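Local coordinates for ABC transporter periplasmic peptide-binding protein (Pseudoalteromonas, PDB 4QFN) that probably binds dipeptides in the periplasm, here Gly-Glu, for delivery to the membrane part of an ABC transporter, at residues Phe304-Val309 with Thr364-Glu369; Ser382-Pro387 with Gly432-Thr437. All coordinates share one frame; numbering follows the deposited sequence.

Interaction 1 of 2, residues Phe304-Val309 with Thr364-Glu369; sequences FDNLKV and TEAGYE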
loop_
_atom_site.group_PDB
_atom_site.type_symbol
_atom_site.label_atom_id
_atom_site.label_comp_id
_atom_site.label_asym_id
_atom_site.label_seq_id
_atom_site.Cartn_x
_atom_site.Cartn_y
_atom_site.Cartn_z
ATOM N N PHE A 304 -24.777 -10.589 3.098
ATOM C CA PHE A 304 -23.626 -10.127 3.867
ATOM C C PHE A 304 -23.874 -8.783 4.548
ATOM O O PHE A 304 -23.066 -8.342 5.365
ATOM C CB PHE A 304 -22.392 -10.130 2.963
ATOM C CG PHE A 304 -22.252 -11.414 2.200
ATOM C CD1 PHE A 304 -21.916 -12.589 2.864
ATOM C CD2 PHE A 304 -22.542 -11.473 0.852
ATOM C CE1 PHE A 304 -21.834 -13.788 2.181
ATOM C CE2 PHE A 304 -22.462 -12.666 0.155
ATOM C CZ PHE A 304 -22.108 -13.827 0.820
ATOM N N ASP A 305 -25.006 -8.148 4.230
ATOM C CA ASP A 305 -25.402 -6.911 4.899
ATOM C C ASP A 305 -26.018 -7.247 6.249
ATOM O O ASP A 305 -26.259 -6.366 7.068
ATOM C CB ASP A 305 -26.415 -6.122 4.064
ATOM C CG ASP A 305 -27.714 -6.903 3.824
ATOM O OD1 ASP A 305 -27.657 -8.140 3.717
ATOM O OD2 ASP A 305 -28.793 -6.285 3.741
ATOM N N ASN A 306 -26.292 -8.527 6.467
ATOM C CA ASN A 306 -26.872 -8.981 7.728
ATOM C C ASN A 306 -25.747 -9.316 8.686
ATOM O O ASN A 306 -24.957 -10.222 8.421
ATOM C CB ASN A 306 -27.744 -10.221 7.502
ATOM C CG ASN A 306 -28.416 -10.709 8.768
ATOM O OD1 ASN A 306 -28.072 -10.291 9.874
ATOM N ND2 ASN A 306 -29.393 -11.595 8.607
ATOM N N LEU A 307 -25.665 -8.572 9.781
ATOM C CA LEU A 307 -24.636 -8.785 10.786
ATOM C C LEU A 307 -24.618 -10.229 11.331
ATOM O O LEU A 307 -23.544 -10.787 11.574
ATOM C CB LEU A 307 -24.782 -7.768 11.923
ATOM C CG LEU A 307 -23.866 -7.998 13.127
ATOM C CD1 LEU A 307 -22.407 -7.807 12.757
ATOM C CD2 LEU A 307 -24.256 -7.065 14.252
ATOM N N LYS A 308 -25.788 -10.850 11.496
ATOM C CA LYS A 308 -25.835 -12.218 12.038
ATOM C C LYS A 308 -25.118 -13.181 11.112
ATOM O O LYS A 308 -24.470 -14.132 11.553
ATOM C CB LYS A 308 -27.270 -12.697 12.266
ATOM C CG LYS A 308 -27.997 -11.996 13.397
ATOM C CD LYS A 308 -27.808 -12.687 14.732
ATOM C CE LYS A 308 -28.570 -11.923 15.812
ATOM N NZ LYS A 308 -28.383 -12.467 17.190
ATOM N N VAL A 309 -25.250 -12.932 9.820
ATOM C CA VAL A 309 -24.582 -13.741 8.824
ATOM C C VAL A 309 -23.071 -13.575 8.964
ATOM O O VAL A 309 -22.336 -14.558 8.975
ATOM C CB VAL A 309 -25.036 -13.345 7.409
ATOM C CG1 VAL A 309 -24.147 -13.970 6.354
ATOM C CG2 VAL A 309 -26.502 -13.736 7.197
ATOM N N THR A 364 -28.579 -20.173 11.243
ATOM C CA THR A 364 -29.994 -20.509 11.284
ATOM C C THR A 364 -30.845 -19.323 11.725
ATOM O O THR A 364 -31.822 -18.966 11.064
ATOM C CB THR A 364 -30.265 -21.658 12.251
ATOM O OG1 THR A 364 -29.510 -22.816 11.859
ATOM C CG2 THR A 364 -31.747 -21.981 12.239
ATOM N N GLU A 365 -30.480 -18.741 12.862
ATOM C CA GLU A 365 -31.138 -17.555 13.378
ATOM C C GLU A 365 -31.107 -16.420 12.349
ATOM O O GLU A 365 -31.961 -15.535 12.355
ATOM C CB GLU A 365 -30.451 -17.122 14.672
ATOM C CG GLU A 365 -30.843 -15.746 15.175
ATOM C CD GLU A 365 -30.025 -15.312 16.384
ATOM O OE1 GLU A 365 -30.362 -14.267 16.988
ATOM O OE2 GLU A 365 -29.044 -16.015 16.723
ATOM N N ALA A 366 -30.115 -16.453 11.462
ATOM C CA ALA A 366 -30.015 -15.471 10.393
ATOM C C ALA A 366 -30.994 -15.820 9.283
ATOM O O ALA A 366 -31.300 -14.988 8.423
ATOM C CB ALA A 366 -28.592 -15.405 9.852
ATOM N N GLY A 367 -31.478 -17.059 9.315
ATOM C CA GLY A 367 -32.501 -17.513 8.396
ATOM C C GLY A 367 -31.949 -18.431 7.327
ATOM O O GLY A 367 -32.535 -18.556 6.253
ATOM N N TYR A 368 -30.831 -19.089 7.625
ATOM C CA TYR A 368 -30.090 -19.820 6.606
ATOM C C TYR A 368 -29.626 -21.190 7.072
ATOM O O TYR A 368 -28.480 -21.580 6.833
ATOM C CB TYR A 368 -28.880 -18.998 6.156
ATOM C CG TYR A 368 -29.256 -17.763 5.373
ATOM C CD1 TYR A 368 -29.596 -17.856 4.031
ATOM C CD2 TYR A 368 -29.273 -16.501 5.973
ATOM C CE1 TYR A 368 -29.938 -16.732 3.299
ATOM C CE2 TYR A 368 -29.617 -15.368 5.242
ATOM C CZ TYR A 368 -29.949 -15.497 3.906
ATOM O OH TYR A 368 -30.292 -14.401 3.153
ATOM N N GLU A 369 -30.508 -21.934 7.727
ATOM C CA GLU A 369 -30.095 -23.242 8.206
ATOM C C GLU A 369 -29.883 -24.227 7.060
ATOM O O GLU A 369 -29.392 -25.329 7.273
ATOM C CB GLU A 369 -31.040 -23.798 9.284
ATOM C CG GLU A 369 -32.509 -23.832 8.925
ATOM C CD GLU A 369 -33.319 -24.658 9.918
ATOM O OE1 GLU A 369 -32.859 -25.759 10.281
ATOM O OE2 GLU A 369 -34.402 -24.204 10.350
#
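Lys308 and Glu365 join the start of helix 307-315 to the end of helix 356-365 through a salt bridge, Lys308 NZ to Glu365 OE1 at 2.7 Å. The ammonium meets that oxygen from above the carboxylate plane, 49° out of it, and stands farther from OE2 of the same group. The lysine chain bends at chi2 (-90°) and then runs straight to its nitrogen, while the glutamate is extended beyond CG. The two side chains cross at an angle and meet at their charged ends.

Next to the ion pair the contact is apolar. Ala366 CB points at the other helix and packs on both Lys308 CB and Val309 CG2, the latter at 3.8 Å. Val309 CG2 also reaches the ring of Tyr368, lying 4.0 Å from CE2. That ring in turn stands edge-to-face with Phe372, and Val309 rests on the same phenylalanine of strand 372-378.

Two backbone amides are satisfied near the helix ends. Asn306 is the N-cap of helix 307-315: with CG anti to its backbone N (chi1 -178°), it brings OD1 to Lys308 N at 2.9 Å, the donor lying above the carbonyl plane. Its amide end merely brushes Ala366. On the other side, Gly367 N donates to Thr364 O at 2.6 Å, one of the bonds back into the last turn that, with the positive phi of Gly367, make a Schellman motif. Thr364 OG1 is bonded to Lys360 O.

With Lys308 N capped by Asn306 OD1 and the Schellman bonds made at Gly367, what joins the two segments is one ion pair beside an apolar patch of Ala366, Val309 and Tyr368. The pair lies at the surface, where solvent would be expected to screen its charges.

Interaction 2 of 2, residues Ser382-Pro387 with Gly432-Thr437; sequences SRIYNP and GWAADT. With GLY (glycine), chain C; GLU (glutamic acid), chain D.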
loop_
_atom_site.group_PDB
_atom_site.type_symbol
_atom_site.label_atom_id
_atom_site.label_comp_id
_atom_site.label_asym_id
_atom_site.label_seq_id
_atom_site.Cartn_x
_atom_site.Cartn_y
_atom_site.Cartn_z
ATOM N N SER A 382 1.470 -13.787 -3.649
ATOM C CA SER A 382 1.848 -13.684 -2.262
ATOM C C SER A 382 1.938 -12.214 -1.846
ATOM O O SER A 382 2.420 -11.385 -2.611
ATOM C CB SER A 382 3.174 -14.403 -2.041
ATOM O OG SER A 382 3.569 -14.300 -0.689
ATOM N N ARG A 383 1.428 -11.900 -0.652
ATOM C CA ARG A 383 1.568 -10.571 -0.047
ATOM C C ARG A 383 2.114 -10.756 1.376
ATOM O O ARG A 383 1.962 -11.832 1.958
ATOM C CB ARG A 383 0.212 -9.837 0.039
ATOM C CG ARG A 383 -0.721 -9.973 -1.160
ATOM C CD ARG A 383 -0.060 -9.530 -2.464
ATOM N NE ARG A 383 0.306 -8.117 -2.475
ATOM C CZ ARG A 383 1.456 -7.639 -2.958
ATOM N NH1 ARG A 383 2.377 -8.465 -3.467
ATOM N NH2 ARG A 383 1.684 -6.325 -2.939
ATOM N N ILE A 384 2.715 -9.712 1.941
ATOM C CA ILE A 384 3.222 -9.767 3.313
ATOM C C ILE A 384 2.147 -10.259 4.270
ATOM O O ILE A 384 2.407 -11.083 5.135
ATOM C CB ILE A 384 3.655 -8.381 3.815
ATOM C CG1 ILE A 384 4.770 -7.805 2.942
ATOM C CG2 ILE A 384 4.084 -8.470 5.266
ATOM C CD1 ILE A 384 5.051 -6.339 3.224
ATOM N N TYR A 385 0.936 -9.746 4.114
ATOM C CA TYR A 385 -0.151 -10.083 5.026
ATOM C C TYR A 385 -0.910 -11.379 4.694
ATOM O O TYR A 385 -1.750 -11.806 5.474
ATOM C CB TYR A 385 -1.133 -8.920 5.117
ATOM C CG TYR A 385 -1.589 -8.449 3.772
ATOM C CD1 TYR A 385 -2.579 -9.144 3.072
ATOM C CD2 TYR A 385 -1.020 -7.324 3.178
ATOM C CE1 TYR A 385 -3.003 -8.715 1.828
ATOM C CE2 TYR A 385 -1.431 -6.899 1.929
ATOM C CZ TYR A 385 -2.429 -7.601 1.263
ATOM O OH TYR A 385 -2.840 -7.197 0.022
ATOM N N ASN A 386 -0.618 -11.993 3.550
ATOM C CA ASN A 386 -1.234 -13.270 3.164
ATOM C C ASN A 386 -0.385 -13.958 2.093
ATOM O O ASN A 386 -0.496 -13.642 0.907
ATOM C CB ASN A 386 -2.667 -13.065 2.649
ATOM C CG ASN A 386 -3.451 -14.382 2.528
ATOM O OD1 ASN A 386 -2.876 -15.455 2.385
ATOM N ND2 ASN A 386 -4.765 -14.287 2.577
ATOM N N PRO A 387 0.488 -14.888 2.512
ATOM C CA PRO A 387 1.400 -15.550 1.566
ATOM C C PRO A 387 0.710 -16.487 0.571
ATOM O O PRO A 387 1.334 -16.911 -0.391
ATOM C CB PRO A 387 2.357 -16.343 2.475
ATOM C CG PRO A 387 1.715 -16.378 3.803
ATOM C CD PRO A 387 0.844 -15.160 3.913
ATOM N N GLY A 432 -6.008 -7.230 2.313
ATOM C CA GLY A 432 -5.305 -6.674 3.446
ATOM C C GLY A 432 -4.585 -5.394 3.110
ATOM O O GLY A 432 -4.830 -4.792 2.073
ATOM N N TRP A 433 -3.692 -4.975 3.993
ATOM C CA TRP A 433 -3.045 -3.698 3.821
ATOM C C TRP A 433 -1.682 -3.745 4.484
ATOM O O TRP A 433 -1.549 -4.185 5.625
ATOM C CB TRP A 433 -3.917 -2.606 4.425
ATOM C CG TRP A 433 -3.488 -1.204 4.130
ATOM C CD1 TRP A 433 -2.798 -0.358 4.964
ATOM C CD2 TRP A 433 -3.748 -0.463 2.934
ATOM N NE1 TRP A 433 -2.613 0.859 4.354
ATOM C CE2 TRP A 433 -3.178 0.820 3.106
ATOM C CE3 TRP A 433 -4.394 -0.760 1.731
ATOM C CZ2 TRP A 433 -3.241 1.804 2.119
ATOM C CZ3 TRP A 433 -4.461 0.223 0.749
ATOM C CH2 TRP A 433 -3.889 1.492 0.953
ATOM N N ALA A 434 -0.668 -3.315 3.748
ATOM C CA ALA A 434 0.660 -3.118 4.305
ATOM C C ALA A 434 0.804 -1.622 4.489
ATOM O O ALA A 434 0.695 -0.854 3.530
ATOM C CB ALA A 434 1.733 -3.639 3.357
ATOM N N ALA A 435 1.049 -1.204 5.722
ATOM C CA ALA A 435 0.990 0.216 6.054
ATOM C C ALA A 435 2.086 0.990 5.345
ATOM O O ALA A 435 3.193 0.490 5.176
ATOM C CB ALA A 435 1.084 0.406 7.546
ATOM N N ASP A 436 1.754 2.204 4.919
ATOM C CA ASP A 436 2.702 3.076 4.241
ATOM C C ASP A 436 3.428 3.976 5.254
ATOM O O ASP A 436 4.468 4.544 4.952
ATOM C CB ASP A 436 1.963 3.937 3.209
ATOM C CG ASP A 436 0.903 3.146 2.429
ATOM O OD1 ASP A 436 1.279 2.315 1.570
ATOM O OD2 ASP A 436 -0.307 3.360 2.673
ATOM N N THR A 437 2.860 4.108 6.453
ATOM C CA THR A 437 3.455 4.908 7.526
ATOM C C THR A 437 3.129 4.226 8.838
ATOM O O THR A 437 2.299 3.314 8.862
ATOM C CB THR A 437 2.858 6.340 7.602
ATOM O OG1 THR A 437 1.548 6.287 8.180
ATOM C CG2 THR A 437 2.776 6.976 6.231
HETATM N N GLY C . 0.131 -0.006 0.953
HETATM C CA GLY C . -1.047 -0.420 0.214
HETATM C C GLY C . -1.233 -1.929 0.129
HETATM O O GLY C . -0.778 -2.673 1.003
HETATM N N GLU D . -1.910 -2.383 -0.926
HETATM C CA GLU D . -2.256 -3.795 -1.071
HETATM C C GLU D . -1.069 -4.660 -1.472
HETATM O O GLU D . -0.116 -4.206 -2.106
HETATM C CB GLU D . -3.404 -3.982 -2.068
HETATM C CG GLU D . -4.683 -3.269 -1.671
HETATM C CD GLU D . -4.832 -1.896 -2.329
HETATM O OE1 GLU D . -5.955 -1.338 -2.298
HETATM O OE2 GLU D . -3.835 -1.382 -2.894
HETATM O OXT GLU D . -1.050 -5.851 -1.167
#
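Tyr385 lays one face of its ring over the backbone of Gly432 and Trp433. Gly432 CA sits 3.7 Å from the ring centroid and 19° off the normal, a CH-pi contact, and Trp433 N lies over the same face. Gly432, having no side chain, lets the ring lie directly on its backbone. The opposite face of the phenol is covered by Arg383 CB.

With chi1 at 52°, Tyr385 CG lies between its backbone N and carbonyl carbon, and the ring runs across the strand and brings OH into a hydrogen bond, 2.5 Å long, with OXT of the bound glutamic acid, which lies at the ring edge. Arg383 bends at chi2 and chi3 and presents the edge of its guanidinium to the same carboxylate: NE donates to OXT at 2.9 Å and NH2 to O at 2.9 Å, both nearly straight, with a weaker NH2 bond to OXT. NH1 turns back to Ser382 O and forms a salt bridge with Glu36, which helps hold the group in place.

Trp433 points the other way and spreads its indole against the bound glycine, whose CA lies 3.4 Å above the ring plane; OE1 of the ligand glutamate comes to the indole edge. Ala434 binds that glycine in beta fashion, N to O at 2.8 Å and O to N, while Asp436 OD1 takes the glycine amine at 2.7 Å. Charge partners thus sit at both ends of the ligand.

The type I turn Arg383-Asn386 lies in the loop between strand 372-378 and helix 389-401. Facing it is the end of strand 428-434, which is flanked by strand 291-297, with helix 441-448 packed against Trp433.

In the fold
Interaction 1 closes before interaction 2 opens along the chain, and all four segments fall within the one family 5 solute-binding range. Their centres are 30 Å apart and their nearest atoms about 17 Å, so they do not touch. Strand 372-378 links them in sequence: it follows the 364-369 segment of interaction 1, which packs near its first residue, and leads into the loop holding the 382-387 segment of interaction 2. It also pairs in parallel with strand 428-434, which carries the other half of that contact. Interaction 1 joins helix ends at the periphery, whereas interaction 2 lies near the centre of the chain, where the dipeptide is held.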